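Local coordinates for protein M32 carboxypeptidase (Chitinophagaceae bacterium, PDB 7A03) that probably removes residues one at a time from the C-terminal ends of peptides, as a metal-dependent carboxypeptidase of the M32 family, at residues Y358-E369 with F416-F427. Residues are numbered along the deposited sequence; the frame is centred on the assembly and turned at random. Where two conformers were deposited one is given.
Sequences YHFHIMIRYEIE and FGYFPTYSLGSF
Segments 358-369 and 420-427 of two buried helices in the largely helical M32 carboxypeptidase fold run roughly antiparallel, the segment axes 9.1 Å apart and their directions at 141°, and H359, I362, R365 and E369 of the first meet the second and the loop leading into it. The pair illustrates how an interface of mainly aliphatic and aromatic contacts can be closed by polar contacts at its two ends. At one end the H359 imidazole presents its edge to two serines: ND1 lies 2.9 Å from S423 OG in a nearly straight hydrogen bond, while a water links NE2 to S426 OG. Above the same imidazole sits F427, its CE1 over the ring centre. In the middle, I362 packs CD1 against Y422 CB at 3.8 Å, and Y358 sets its OH over the Y422 ring face, 3.3 Å from Y422 CD1; that hydroxyl also bonds R350. R365, extended from CG to NE, lays CD squarely over the F419 ring, 3.4 Å from the centroid, a CH-pi contact, before its NE reaches a salt bridge with D408. F419 CG stands anti to its own carbonyl carbon (chi1 -79°), which turns the ring toward helix 358-369 and brings one face against R365 CD; an alanine here would probably leave a gap beside the R365 methylenes, with the arginine held mainly by its polar end. At the other end the E369 carboxylate receives G417 N on OE1 at 2.9 Å, from the syn side but 34° out of plane. A water donates a hydrogen bond to OE2 and accepts one from F419 N. Y157 and W411 also bond to OE1 and OE2 respectively, so both oxygens of this buried carboxylate are multiply held, which is likely to stabilise its negative charge and fix the loop entering the second helix.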
ATOM      1  N   TYR A 358      10.330   7.030  -7.022  1.00 15.52           N
ATOM      2  CA  TYR A 358       8.954   6.870  -6.544  1.00 14.86           C
ATOM      3  C   TYR A 358       8.603   7.907  -5.481  1.00 14.84           C
ATOM      4  O   TYR A 358       7.507   8.490  -5.493  1.00 14.05           O
ATOM      5  CB  TYR A 358       8.773   5.465  -5.951  1.00 15.39           C
ATOM      6  CG  TYR A 358       7.330   5.103  -5.640  1.00 14.48           C
ATOM      7  CD1 TYR A 358       6.755   5.436  -4.412  1.00 14.87           C
ATOM      8  CD2 TYR A 358       6.552   4.434  -6.571  1.00 15.53           C
ATOM      9  CE1 TYR A 358       5.442   5.129  -4.130  1.00 14.62           C
ATOM     10  CE2 TYR A 358       5.237   4.108  -6.300  1.00 15.55           C
ATOM     11  CZ  TYR A 358       4.692   4.453  -5.076  1.00 15.56           C
ATOM     12  OH  TYR A 358       3.379   4.139  -4.789  1.00 18.90           O
ATOM     13  N   HIS A 359       9.535   8.165  -4.563  1.00 14.59           N
ATOM     14  CA  HIS A 359       9.216   9.003  -3.420  1.00 14.06           C
ATOM     15  C   HIS A 359       9.088  10.472  -3.786  1.00 14.37           C
ATOM     16  O   HIS A 359       8.344  11.199  -3.121  1.00 16.18           O
ATOM     17  CB  HIS A 359      10.169   8.680  -2.274  1.00 15.44           C
ATOM     18  CG  HIS A 359      10.205   7.212  -1.993  1.00 14.59           C
ATOM     19  ND1 HIS A 359       9.132   6.549  -1.432  1.00 15.56           N
ATOM     20  CD2 HIS A 359      11.122   6.262  -2.294  1.00 13.82           C
ATOM     21  CE1 HIS A 359       9.404   5.257  -1.366  1.00 16.18           C
ATOM     22  NE2 HIS A 359      10.607   5.055  -1.876  1.00 15.53           N
ATOM     23  N   PHE A 360       9.698  10.902  -4.894  1.00 14.58           N
ATOM     24  CA  PHE A 360       9.398  12.248  -5.367  1.00 14.87           C
ATOM     25  C   PHE A 360       7.957  12.349  -5.850  1.00 15.32           C
ATOM     26  O   PHE A 360       7.260  13.326  -5.532  1.00 15.64           O
ATOM     27  CB  PHE A 360      10.396  12.684  -6.429  1.00 15.18           C
ATOM     28  CG  PHE A 360      11.759  12.976  -5.868  1.00 21.97           C
ATOM     29  CD1 PHE A 360      12.671  11.951  -5.668  1.00 19.47           C
ATOM     30  CD2 PHE A 360      12.098  14.258  -5.476  1.00 27.28           C
ATOM     31  CE1 PHE A 360      13.919  12.217  -5.122  1.00 19.75           C
ATOM     32  CE2 PHE A 360      13.335  14.524  -4.936  1.00 26.71           C
ATOM     33  CZ  PHE A 360      14.239  13.506  -4.758  1.00 23.95           C
ATOM     34  N   HIS A 361       7.483  11.322  -6.568  1.00 14.74           N
ATOM     35  CA  HIS A 361       6.070  11.278  -6.945  1.00 14.87           C
ATOM     36  C   HIS A 361       5.199  11.456  -5.707  1.00 14.15           C
ATOM     37  O   HIS A 361       4.279  12.292  -5.681  1.00 15.93           O
ATOM     38  CB  HIS A 361       5.749   9.948  -7.634  1.00 13.94           C
ATOM     39  CG  HIS A 361       6.432   9.750  -8.956  1.00 15.07           C
ATOM     40  ND1 HIS A 361       5.882  10.153 -10.161  1.00 14.84           N
ATOM     41  CD2 HIS A 361       7.602   9.143  -9.266  1.00 15.66           C
ATOM     42  CE1 HIS A 361       6.701   9.831 -11.146  1.00 16.50           C
ATOM     43  NE2 HIS A 361       7.753   9.218 -10.631  1.00 18.05           N
ATOM     44  N   ILE A 362       5.541  10.745  -4.627  1.00 13.98           N
ATOM     45  CA  ILE A 362       4.685  10.836  -3.451  1.00 13.88           C
ATOM     46  C   ILE A 362       4.814  12.218  -2.849  1.00 15.66           C
ATOM     47  O   ILE A 362       3.814  12.842  -2.452  1.00 16.14           O
ATOM     48  CB  ILE A 362       5.015   9.723  -2.441  1.00 14.35           C
ATOM     49  CG1 ILE A 362       4.772   8.343  -3.050  1.00 14.25           C
ATOM     50  CG2 ILE A 362       4.204   9.883  -1.163  1.00 17.29           C
ATOM     51  CD1 ILE A 362       3.300   8.030  -3.317  1.00 14.54           C
ATOM     52  N   MET A 363       6.037  12.745  -2.810  0.54 14.49           N
ATOM     53  CA  MET A 363       6.242  14.046  -2.195  0.54 16.45           C
ATOM     54  C   MET A 363       5.427  15.106  -2.916  0.54 15.03           C
ATOM     55  O   MET A 363       4.782  15.952  -2.274  0.54 15.19           O
ATOM     56  CB  MET A 363       7.723  14.396  -2.216  0.54 16.87           C
ATOM     57  CG  MET A 363       8.078  15.616  -1.396  0.54 19.78           C
ATOM     58  SD  MET A 363       9.816  16.004  -1.594  0.54 21.32           S
ATOM     59  CE  MET A 363       9.825  16.615  -3.277  0.54 22.54           C
ATOM     60  N   ILE A 364       5.379  15.026  -4.250  1.00 16.23           N
ATOM     61  CA  ILE A 364       4.656  16.041  -5.003  1.00 15.76           C
ATOM     62  C   ILE A 364       3.180  15.975  -4.650  1.00 16.69           C
ATOM     63  O   ILE A 364       2.559  16.998  -4.323  1.00 18.40           O
ATOM     64  CB  ILE A 364       4.920  15.880  -6.509  1.00 15.33           C
ATOM     65  CG1 ILE A 364       6.357  16.310  -6.818  1.00 17.18           C
ATOM     66  CG2 ILE A 364       3.910  16.697  -7.301  1.00 17.62           C
ATOM     67  CD1 ILE A 364       6.879  15.778  -8.124  1.00 17.86           C
ATOM     68  N   ARG A 365       2.632  14.754  -4.586  1.00 16.69           N
ATOM     69  CA  ARG A 365       1.223  14.615  -4.233  1.00 15.92           C
ATOM     70  C   ARG A 365       0.988  15.122  -2.819  1.00 16.35           C
ATOM     71  O   ARG A 365       0.013  15.852  -2.555  1.00 18.30           O
ATOM     72  CB  ARG A 365       0.782  13.158  -4.409  1.00 15.82           C
ATOM     73  CG  ARG A 365       0.669  12.747  -5.888  1.00 16.69           C
ATOM     74  CD  ARG A 365       0.879  11.242  -6.075  1.00 14.72           C
ATOM     75  NE  ARG A 365       0.737  10.793  -7.462  1.00 15.80           N
ATOM     76  CZ  ARG A 365       1.606  11.062  -8.442  1.00 15.94           C
ATOM     77  NH1 ARG A 365       2.686  11.790  -8.205  1.00 15.06           N
ATOM     78  NH2 ARG A 365       1.407  10.594  -9.671  1.00 17.46           N
ATOM     79  N   TYR A 366       1.936  14.840  -1.917  1.00 16.78           N
ATOM     80  CA  TYR A 366       1.772  15.304  -0.550  1.00 16.79           C
ATOM     81  C   TYR A 366       1.710  16.825  -0.519  1.00 19.54           C
ATOM     82  O   TYR A 366       0.765  17.414   0.037  1.00 17.69           O
ATOM     83  CB  TYR A 366       2.887  14.729   0.329  1.00 15.55           C
ATOM     84  CG  TYR A 366       3.028  15.374   1.670  1.00 14.88           C
ATOM     85  CD1 TYR A 366       2.149  15.088   2.706  1.00 15.13           C
ATOM     86  CD2 TYR A 366       4.062  16.271   1.910  1.00 15.22           C
ATOM     87  CE1 TYR A 366       2.283  15.698   3.926  1.00 14.98           C
ATOM     88  CE2 TYR A 366       4.207  16.883   3.151  1.00 16.56           C
ATOM     89  CZ  TYR A 366       3.305  16.580   4.152  1.00 16.98           C
ATOM     90  OH  TYR A 366       3.416  17.159   5.391  1.00 17.44           O
ATOM     91  N   GLU A 367       2.647  17.486  -1.212  1.00 18.93           N
ATOM     92  CA  GLU A 367       2.668  18.939  -1.101  1.00 17.69           C
ATOM     93  C   GLU A 367       1.403  19.517  -1.702  1.00 19.39           C
ATOM     94  O   GLU A 367       0.765  20.401  -1.107  1.00 23.30           O
ATOM     95  CB  GLU A 367       3.920  19.548  -1.739  1.00 18.29           C
ATOM     96  CG  GLU A 367       5.245  18.997  -1.209  1.00 22.96           C
ATOM     97  CD  GLU A 367       5.537  19.349   0.247  1.00 25.12           C
ATOM     98  OE1 GLU A 367       4.912  20.284   0.795  1.00 25.37           O
ATOM     99  OE2 GLU A 367       6.414  18.682   0.844  1.00 30.78           O
ATOM    100  N   ILE A 368       0.960  18.938  -2.820  1.00 16.24           N
ATOM    101  CA  ILE A 368      -0.224  19.463  -3.478  1.00 17.86           C
ATOM    102  C   ILE A 368      -1.434  19.254  -2.590  1.00 22.87           C
ATOM    103  O   ILE A 368      -2.217  20.187  -2.356  1.00 22.93           O
ATOM    104  CB  ILE A 368      -0.387  18.828  -4.868  1.00 22.37           C
ATOM    105  CG1 ILE A 368       0.594  19.471  -5.845  1.00 20.98           C
ATOM    106  CG2 ILE A 368      -1.832  18.946  -5.355  1.00 24.39           C
ATOM    107  CD1 ILE A 368       0.690  18.758  -7.155  1.00 23.74           C
ATOM    108  N   GLU A 369      -1.564  18.054  -2.008  1.00 17.34           N
ATOM    109  CA  GLU A 369      -2.732  17.825  -1.173  1.00 19.03           C
ATOM    110  C   GLU A 369      -2.710  18.767   0.006  1.00 21.01           C
ATOM    111  O   GLU A 369      -3.742  19.367   0.356  1.00 20.63           O
ATOM    112  CB  GLU A 369      -2.816  16.375  -0.710  1.00 16.79           C
ATOM    113  CG  GLU A 369      -3.315  15.450  -1.784  1.00 16.44           C
ATOM    114  CD  GLU A 369      -3.455  14.036  -1.314  1.00 19.02           C
ATOM    115  OE1 GLU A 369      -3.353  13.803  -0.091  1.00 19.91           O
ATOM    116  OE2 GLU A 369      -3.666  13.160  -2.172  1.00 18.88           O
ATOM    117  N   PHE A 416      -7.947  11.515  -0.021  1.00 16.39           N
ATOM    118  CA  PHE A 416      -6.965  12.532   0.330  1.00 17.75           C
ATOM    119  C   PHE A 416      -6.301  12.119   1.637  1.00 16.93           C
ATOM    120  O   PHE A 416      -6.978  11.725   2.592  1.00 17.38           O
ATOM    121  CB  PHE A 416      -7.645  13.902   0.481  1.00 17.95           C
ATOM    122  CG  PHE A 416      -7.968  14.564  -0.838  1.00 17.19           C
ATOM    123  CD1 PHE A 416      -9.007  14.098  -1.630  1.00 22.29           C
ATOM    124  CD2 PHE A 416      -7.205  15.631  -1.300  1.00 21.24           C
ATOM    125  CE1 PHE A 416      -9.303  14.702  -2.841  1.00 27.22           C
ATOM    126  CE2 PHE A 416      -7.496  16.239  -2.510  1.00 24.77           C
ATOM    127  CZ  PHE A 416      -8.536  15.770  -3.282  1.00 22.99           C
ATOM    128  N   GLY A 417      -4.975  12.248   1.689  1.00 16.48           N
ATOM    129  CA  GLY A 417      -4.198  11.752   2.796  1.00 18.82           C
ATOM    130  C   GLY A 417      -3.711  10.328   2.624  1.00 16.89           C
ATOM    131  O   GLY A 417      -3.096   9.787   3.552  1.00 17.82           O
ATOM    132  N   TYR A 418      -3.950   9.714   1.461  1.00 14.65           N
ATOM    133  CA  TYR A 418      -3.623   8.321   1.180  1.00 12.74           C
ATOM    134  C   TYR A 418      -2.193   8.169   0.673  1.00 14.90           C
ATOM    135  O   TYR A 418      -1.447   7.296   1.129  1.00 15.47           O
ATOM    136  CB  TYR A 418      -4.607   7.786   0.126  1.00 20.92           C
ATOM    137  CG  TYR A 418      -4.612   6.284  -0.082  1.00 17.16           C
ATOM    138  CD1 TYR A 418      -3.560   5.634  -0.712  1.00 16.91           C
ATOM    139  CD2 TYR A 418      -5.701   5.520   0.322  1.00 19.07           C
ATOM    140  CE1 TYR A 418      -3.580   4.259  -0.911  1.00 19.86           C
ATOM    141  CE2 TYR A 418      -5.730   4.152   0.128  1.00 19.28           C
ATOM    142  CZ  TYR A 418      -4.671   3.529  -0.478  1.00 23.14           C
ATOM    143  OH  TYR A 418      -4.714   2.166  -0.660  1.00 25.99           O
ATOM    144  N   PHE A 419      -1.801   9.018  -0.269  1.00 14.07           N
ATOM    145  CA  PHE A 419      -0.514   8.835  -0.929  1.00 12.96           C
ATOM    146  C   PHE A 419       0.679   8.686   0.020  1.00 13.03           C
ATOM    147  O   PHE A 419       1.549   7.834  -0.261  1.00 12.92           O
ATOM    148  CB  PHE A 419      -0.272   9.975  -1.934  1.00 14.67           C
ATOM    149  CG  PHE A 419      -1.004   9.818  -3.238  1.00 15.16           C
ATOM    150  CD1 PHE A 419      -0.745   8.740  -4.074  1.00 13.49           C
ATOM    151  CD2 PHE A 419      -1.923  10.777  -3.650  1.00 15.90           C
ATOM    152  CE1 PHE A 419      -1.426   8.603  -5.296  1.00 17.32           C
ATOM    153  CE2 PHE A 419      -2.590  10.651  -4.861  1.00 14.54           C
ATOM    154  CZ  PHE A 419      -2.340   9.565  -5.688  1.00 13.75           C
ATOM    155  N   PRO A 420       0.804   9.451   1.117  1.00 13.24           N
ATOM    156  CA  PRO A 420       2.010   9.305   1.949  1.00 15.33           C
ATOM    157  C   PRO A 420       2.241   7.883   2.438  1.00 16.65           C
ATOM    158  O   PRO A 420       3.404   7.498   2.634  1.00 16.27           O
ATOM    159  CB  PRO A 420       1.765  10.280   3.111  1.00 15.49           C
ATOM    160  CG  PRO A 420       0.840  11.297   2.558  1.00 17.61           C
ATOM    161  CD  PRO A 420      -0.060  10.548   1.608  1.00 13.44           C
ATOM    162  N   THR A 421       1.173   7.086   2.614  1.00 14.66           N
ATOM    163  CA  THR A 421       1.351   5.735   3.136  1.00 15.49           C
ATOM    164  C   THR A 421       2.263   4.896   2.249  1.00 14.93           C
ATOM    165  O   THR A 421       3.001   4.051   2.767  1.00 14.20           O
ATOM    166  CB  THR A 421       0.009   5.038   3.376  1.00 14.53           C
ATOM    167  OG1 THR A 421      -0.680   4.855   2.133  1.00 16.38           O
ATOM    168  CG2 THR A 421      -0.847   5.859   4.328  1.00 20.52           C
ATOM    169  N   TYR A 422       2.257   5.124   0.929  1.00 13.79           N
ATOM    170  CA  TYR A 422       3.156   4.346   0.075  1.00 12.42           C
ATOM    171  C   TYR A 422       4.607   4.552   0.497  1.00 12.80           C
ATOM    172  O   TYR A 422       5.353   3.578   0.717  1.00 15.09           O
ATOM    173  CB  TYR A 422       2.988   4.717  -1.402  1.00 12.43           C
ATOM    174  CG  TYR A 422       1.650   4.402  -2.026  1.00 14.03           C
ATOM    175  CD1 TYR A 422       1.341   3.118  -2.462  1.00 16.59           C
ATOM    176  CD2 TYR A 422       0.714   5.407  -2.218  1.00 16.06           C
ATOM    177  CE1 TYR A 422       0.131   2.845  -3.055  1.00 19.21           C
ATOM    178  CE2 TYR A 422      -0.507   5.142  -2.801  1.00 15.97           C
ATOM    179  CZ  TYR A 422      -0.793   3.858  -3.217  1.00 18.26           C
ATOM    180  OH  TYR A 422      -2.016   3.601  -3.815  1.00 19.11           O
ATOM    181  N   SER A 423       5.010   5.816   0.668  1.00 12.91           N
ATOM    182  CA  SER A 423       6.380   6.083   1.083  1.00 14.09           C
ATOM    183  C   SER A 423       6.623   5.591   2.487  1.00 14.87           C
ATOM    184  O   SER A 423       7.682   5.015   2.759  1.00 14.36           O
ATOM    185  CB  SER A 423       6.740   7.564   0.983  1.00 13.47           C
ATOM    186  OG  SER A 423       6.865   7.933  -0.376  1.00 15.68           O
ATOM    187  N   LEU A 424       5.643   5.761   3.382  1.00 13.11           N
ATOM    188  CA  LEU A 424       5.841   5.263   4.732  1.00 13.83           C
ATOM    189  C   LEU A 424       6.118   3.767   4.688  1.00 14.86           C
ATOM    190  O   LEU A 424       7.034   3.274   5.363  1.00 13.67           O
ATOM    191  CB  LEU A 424       4.615   5.571   5.595  1.00 13.12           C
ATOM    192  CG  LEU A 424       4.334   7.043   5.931  1.00 13.37           C
ATOM    193  CD1 LEU A 424       3.041   7.187   6.745  1.00 18.84           C
ATOM    194  CD2 LEU A 424       5.504   7.633   6.687  1.00 22.04           C
ATOM    195  N   GLY A 425       5.387   3.049   3.828  1.00 13.26           N
ATOM    196  CA  GLY A 425       5.602   1.622   3.728  1.00 13.94           C
ATOM    197  C   GLY A 425       7.039   1.323   3.369  1.00 12.62           C
ATOM    198  O   GLY A 425       7.715   0.537   4.044  1.00 13.51           O
ATOM    199  N   SER A 426       7.549   2.020   2.345  1.00 12.72           N
ATOM    200  CA  SER A 426       8.919   1.761   1.906  1.00 14.01           C
ATOM    201  C   SER A 426       9.911   2.040   3.021  1.00 14.00           C
ATOM    202  O   SER A 426      10.882   1.283   3.220  1.00 13.22           O
ATOM    203  CB  SER A 426       9.225   2.634   0.690  1.00 12.98           C
ATOM    204  OG  SER A 426       8.397   2.297  -0.413  1.00 13.87           O
ATOM    205  N   PHE A 427       9.674   3.117   3.781  1.00 13.30           N
ATOM    206  CA  PHE A 427      10.665   3.498   4.774  1.00 13.60           C
ATOM    207  C   PHE A 427      10.602   2.550   5.959  1.00 13.79           C
ATOM    208  O   PHE A 427      11.649   2.123   6.478  1.00 13.75           O
ATOM    209  CB  PHE A 427      10.508   4.973   5.159  1.00 14.69           C
ATOM    210  CG  PHE A 427      10.537   5.912   3.975  1.00 13.89           C
ATOM    211  CD1 PHE A 427      11.175   5.557   2.793  1.00 13.87           C
ATOM    212  CD2 PHE A 427       9.904   7.147   4.038  1.00 15.10           C
ATOM    213  CE1 PHE A 427      11.182   6.414   1.690  1.00 13.96           C
ATOM    214  CE2 PHE A 427       9.914   8.010   2.937  1.00 15.11           C
ATOM    215  CZ  PHE A 427      10.551   7.641   1.766  1.00 14.39           C
TER
HETATM  216  O   HOH W   1      10.266   2.167  -2.306  1.00 15.63           O
HETATM  217  O   HOH W   2      -4.113  10.707  -1.279  1.00 16.56           O